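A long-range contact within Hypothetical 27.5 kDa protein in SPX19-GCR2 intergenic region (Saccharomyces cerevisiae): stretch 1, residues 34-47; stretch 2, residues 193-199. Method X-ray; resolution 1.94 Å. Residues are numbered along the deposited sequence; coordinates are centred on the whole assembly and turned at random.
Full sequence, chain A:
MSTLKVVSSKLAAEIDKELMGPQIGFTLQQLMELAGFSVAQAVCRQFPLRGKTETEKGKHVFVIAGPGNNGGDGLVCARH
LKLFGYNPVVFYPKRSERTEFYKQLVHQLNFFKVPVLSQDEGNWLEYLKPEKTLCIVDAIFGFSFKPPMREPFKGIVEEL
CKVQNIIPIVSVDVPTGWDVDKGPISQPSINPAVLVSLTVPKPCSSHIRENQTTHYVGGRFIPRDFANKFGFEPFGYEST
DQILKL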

# COMPACT_ATOMS: atom_id res chain seq x y z
N LEU A 34 10.82 -0.07 -5.16
CA LEU A 34 10.00 -0.04 -6.37
C LEU A 34 8.52 -0.14 -6.02
O LEU A 34 7.70 0.55 -6.61
CB LEU A 34 10.41 -1.18 -7.31
CG LEU A 34 11.80 -1.08 -7.98
CD1 LEU A 34 12.05 -2.34 -8.80
CD2 LEU A 34 11.87 0.15 -8.87
N ALA A 35 8.18 -1.00 -5.05
CA ALA A 35 6.78 -1.16 -4.64
C ALA A 35 6.24 0.13 -4.03
O ALA A 35 5.15 0.59 -4.38
CB ALA A 35 6.65 -2.31 -3.65
N GLY A 36 7.00 0.71 -3.10
CA GLY A 36 6.58 1.94 -2.46
C GLY A 36 6.45 3.07 -3.47
O GLY A 36 5.59 3.95 -3.34
N PHE A 37 7.31 3.04 -4.49
CA PHE A 37 7.27 4.06 -5.53
C PHE A 37 5.94 3.95 -6.27
O PHE A 37 5.25 4.95 -6.51
CB PHE A 37 8.42 3.89 -6.53
CG PHE A 37 8.41 4.91 -7.63
CD1 PHE A 37 9.02 6.14 -7.45
CD2 PHE A 37 7.73 4.67 -8.82
CE1 PHE A 37 8.95 7.14 -8.43
CE2 PHE A 37 7.65 5.66 -9.81
CZ PHE A 37 8.26 6.89 -9.61
N SER A 38 5.57 2.72 -6.62
CA SER A 38 4.32 2.45 -7.32
C SER A 38 3.13 3.05 -6.59
O SER A 38 2.31 3.75 -7.18
CB SER A 38 4.10 0.94 -7.47
OG SER A 38 5.03 0.38 -8.38
N VAL A 39 3.03 2.74 -5.30
CA VAL A 39 1.93 3.26 -4.49
C VAL A 39 1.89 4.78 -4.54
O VAL A 39 0.83 5.37 -4.73
CB VAL A 39 2.07 2.83 -3.02
CG1 VAL A 39 0.93 3.43 -2.19
CG2 VAL A 39 2.07 1.31 -2.91
N ALA A 40 3.03 5.43 -4.34
CA ALA A 40 3.09 6.89 -4.39
C ALA A 40 2.62 7.42 -5.75
O ALA A 40 1.86 8.39 -5.83
CB ALA A 40 4.51 7.36 -4.13
N GLN A 41 3.08 6.78 -6.82
CA GLN A 41 2.67 7.21 -8.16
C GLN A 41 1.13 7.09 -8.33
O GLN A 41 0.51 7.95 -8.95
CB GLN A 41 3.41 6.39 -9.22
CG GLN A 41 3.30 6.92 -10.66
CD GLN A 41 4.28 6.23 -11.62
OE1 GLN A 41 4.29 5.01 -11.73
NE2 GLN A 41 5.09 7.03 -12.30
N ALA A 42 0.53 6.03 -7.78
CA ALA A 42 -0.93 5.84 -7.88
C ALA A 42 -1.68 6.96 -7.15
O ALA A 42 -2.70 7.46 -7.63
CB ALA A 42 -1.33 4.47 -7.29
N VAL A 43 -1.17 7.33 -5.98
CA VAL A 43 -1.79 8.39 -5.19
C VAL A 43 -1.71 9.72 -5.94
O VAL A 43 -2.69 10.47 -6.01
CB VAL A 43 -1.07 8.55 -3.84
CG1 VAL A 43 -1.57 9.81 -3.12
CG2 VAL A 43 -1.30 7.32 -2.99
N CYS A 44 -0.54 10.01 -6.50
CA CYS A 44 -0.34 11.23 -7.26
C CYS A 44 -1.24 11.27 -8.49
O CYS A 44 -1.77 12.31 -8.86
CB CYS A 44 1.14 11.34 -7.67
SG CYS A 44 1.58 12.81 -8.64
N ARG A 45 -1.44 10.12 -9.12
CA ARG A 45 -2.27 10.07 -10.32
C ARG A 45 -3.77 10.16 -10.00
O ARG A 45 -4.54 10.73 -10.78
CB ARG A 45 -1.97 8.80 -11.11
CG ARG A 45 -2.58 8.79 -12.50
CD ARG A 45 -1.87 7.80 -13.40
NE ARG A 45 -0.47 8.16 -13.63
CZ ARG A 45 0.36 7.43 -14.38
NH1 ARG A 45 -0.07 6.31 -14.95
NH2 ARG A 45 1.62 7.81 -14.56
N GLN A 46 -4.16 9.62 -8.86
CA GLN A 46 -5.55 9.62 -8.41
C GLN A 46 -5.91 10.97 -7.78
O GLN A 46 -7.06 11.42 -7.87
CB GLN A 46 -5.75 8.49 -7.39
CG GLN A 46 -7.18 8.12 -7.07
CD GLN A 46 -7.92 7.52 -8.25
OE1 GLN A 46 -7.34 6.83 -9.09
NE2 GLN A 46 -9.22 7.78 -8.33
N PHE A 47 -4.94 11.63 -7.16
CA PHE A 47 -5.18 12.93 -6.52
C PHE A 47 -4.18 13.99 -6.99
O PHE A 47 -3.39 14.51 -6.20
CB PHE A 47 -5.10 12.79 -5.00
CG PHE A 47 -6.05 11.76 -4.44
CD1 PHE A 47 -7.42 12.01 -4.39
CD2 PHE A 47 -5.58 10.54 -3.97
CE1 PHE A 47 -8.31 11.06 -3.87
CE2 PHE A 47 -6.45 9.59 -3.45
CZ PHE A 47 -7.81 9.85 -3.39
N ALA A 193 -10.95 3.41 -1.68
CA ALA A 193 -11.28 4.20 -2.86
C ALA A 193 -10.30 3.76 -3.96
O ALA A 193 -10.60 3.85 -5.15
CB ALA A 193 -11.12 5.69 -2.57
N VAL A 194 -9.14 3.29 -3.53
CA VAL A 194 -8.11 2.83 -4.47
C VAL A 194 -7.42 1.59 -3.92
O VAL A 194 -7.12 1.50 -2.72
CB VAL A 194 -7.01 3.91 -4.69
CG1 VAL A 194 -5.99 3.42 -5.72
CG2 VAL A 194 -7.64 5.22 -5.15
N LEU A 195 -7.17 0.62 -4.79
CA LEU A 195 -6.45 -0.59 -4.41
C LEU A 195 -5.24 -0.67 -5.31
O LEU A 195 -5.36 -0.61 -6.53
CB LEU A 195 -7.31 -1.84 -4.60
CG LEU A 195 -6.57 -3.17 -4.41
CD1 LEU A 195 -6.06 -3.29 -2.97
CD2 LEU A 195 -7.50 -4.33 -4.74
N VAL A 196 -4.06 -0.78 -4.71
CA VAL A 196 -2.84 -0.88 -5.50
C VAL A 196 -2.25 -2.26 -5.27
O VAL A 196 -1.56 -2.49 -4.27
CB VAL A 196 -1.78 0.17 -5.10
CG1 VAL A 196 -0.54 0.01 -5.97
CG2 VAL A 196 -2.36 1.57 -5.24
N SER A 197 -2.57 -3.19 -6.17
CA SER A 197 -2.06 -4.55 -6.06
C SER A 197 -0.57 -4.49 -6.39
O SER A 197 -0.15 -3.72 -7.26
CB SER A 197 -2.78 -5.47 -7.05
OG SER A 197 -4.15 -5.63 -6.69
N LEU A 198 0.23 -5.29 -5.70
CA LEU A 198 1.66 -5.31 -5.93
C LEU A 198 2.09 -6.65 -6.53
O LEU A 198 1.67 -7.71 -6.07
CB LEU A 198 2.41 -5.04 -4.62
CG LEU A 198 2.21 -3.64 -4.03
CD1 LEU A 198 2.96 -3.53 -2.71
CD2 LEU A 198 2.72 -2.59 -5.01
N THR A 199 2.91 -6.57 -7.57
CA THR A 199 3.42 -7.73 -8.31
C THR A 199 2.31 -8.31 -9.17
O THR A 199 2.40 -8.33 -10.40
CB THR A 199 3.98 -8.83 -7.35
OG1 THR A 199 5.03 -8.27 -6.55
CG2 THR A 199 4.54 -10.00 -8.15

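A helix laid across a β-strand is among the simplest ways in which distant parts of a chain share a hydrophobic core, and the pairing of residues 34–47 with residues 193–199 is a compact example. The helix enters the first stretch already formed and continues through Gln46, its turns maintained by regular backbone hydrogen bonds such as Val39 N to Ala35 O at 3.2 Å and Gln46 N to Ala42 O at 2.9 Å. Phe47 N still donates to Val43 O at 2.8 Å, although Phe47 itself has left helical torsion angles. The strand, which includes residues 194–198, runs nearly antiparallel to the helix, at 156° between their N-to-C directions, and the axes approach to 9.3 Å. The register follows from this: Ala35 lies near Leu198, Val39 near Val196, and Gln46 near Val194.

No hydrogen bond crosses between the stretches; the contact rests on the packing of side chains. The alternation of an extended chain sets the strand's contribution. Val194, Val196 and Leu198 point toward the helix, whereas the side chains of Leu195 and Ser197 are out of its reach. On the helix, spacings of three and four residues bring Ala35, Val39, Ala42 and Gln46 to the strand in succession.

Small and branched residues complement one another here. Ala35 CB meets Leu198 CD1 at 4.0 Å, and Ala42 CB meets Val196 CG2 at 3.7 Å; at both places a single methyl group on the helix receives a longer side chain from the strand. Val39, whose CA-to-CB bond points sideways, reaches across through a methyl: its CG2 lies 4.2 Å from Val196 CG1 and 4.5 Å from Leu198 CD2. Val196 thus touches both Ala42 and Val39, using its two methyl groups, and has the largest area covered by the other stretch. All these residues are buried, as suits side chains with no polar group to satisfy.

Toward the end of the helix the surroundings become more open. Gln46 is partly exposed, yet its aliphatic portion packs against the strand, with CG 3.5 Å from Val194 CG2. Its OE1 is hydrogen-bonded elsewhere in the structure, so a polar residue can lend a methylene to the contact without leaving that oxygen unsatisfied. Ser38 is likewise accommodated: it points toward the strand, but its OG is hydrogen-bonded elsewhere. Altogether the two stretches bury 339 Å², summed over both sides, a modest area built from a few well-placed apolar groups.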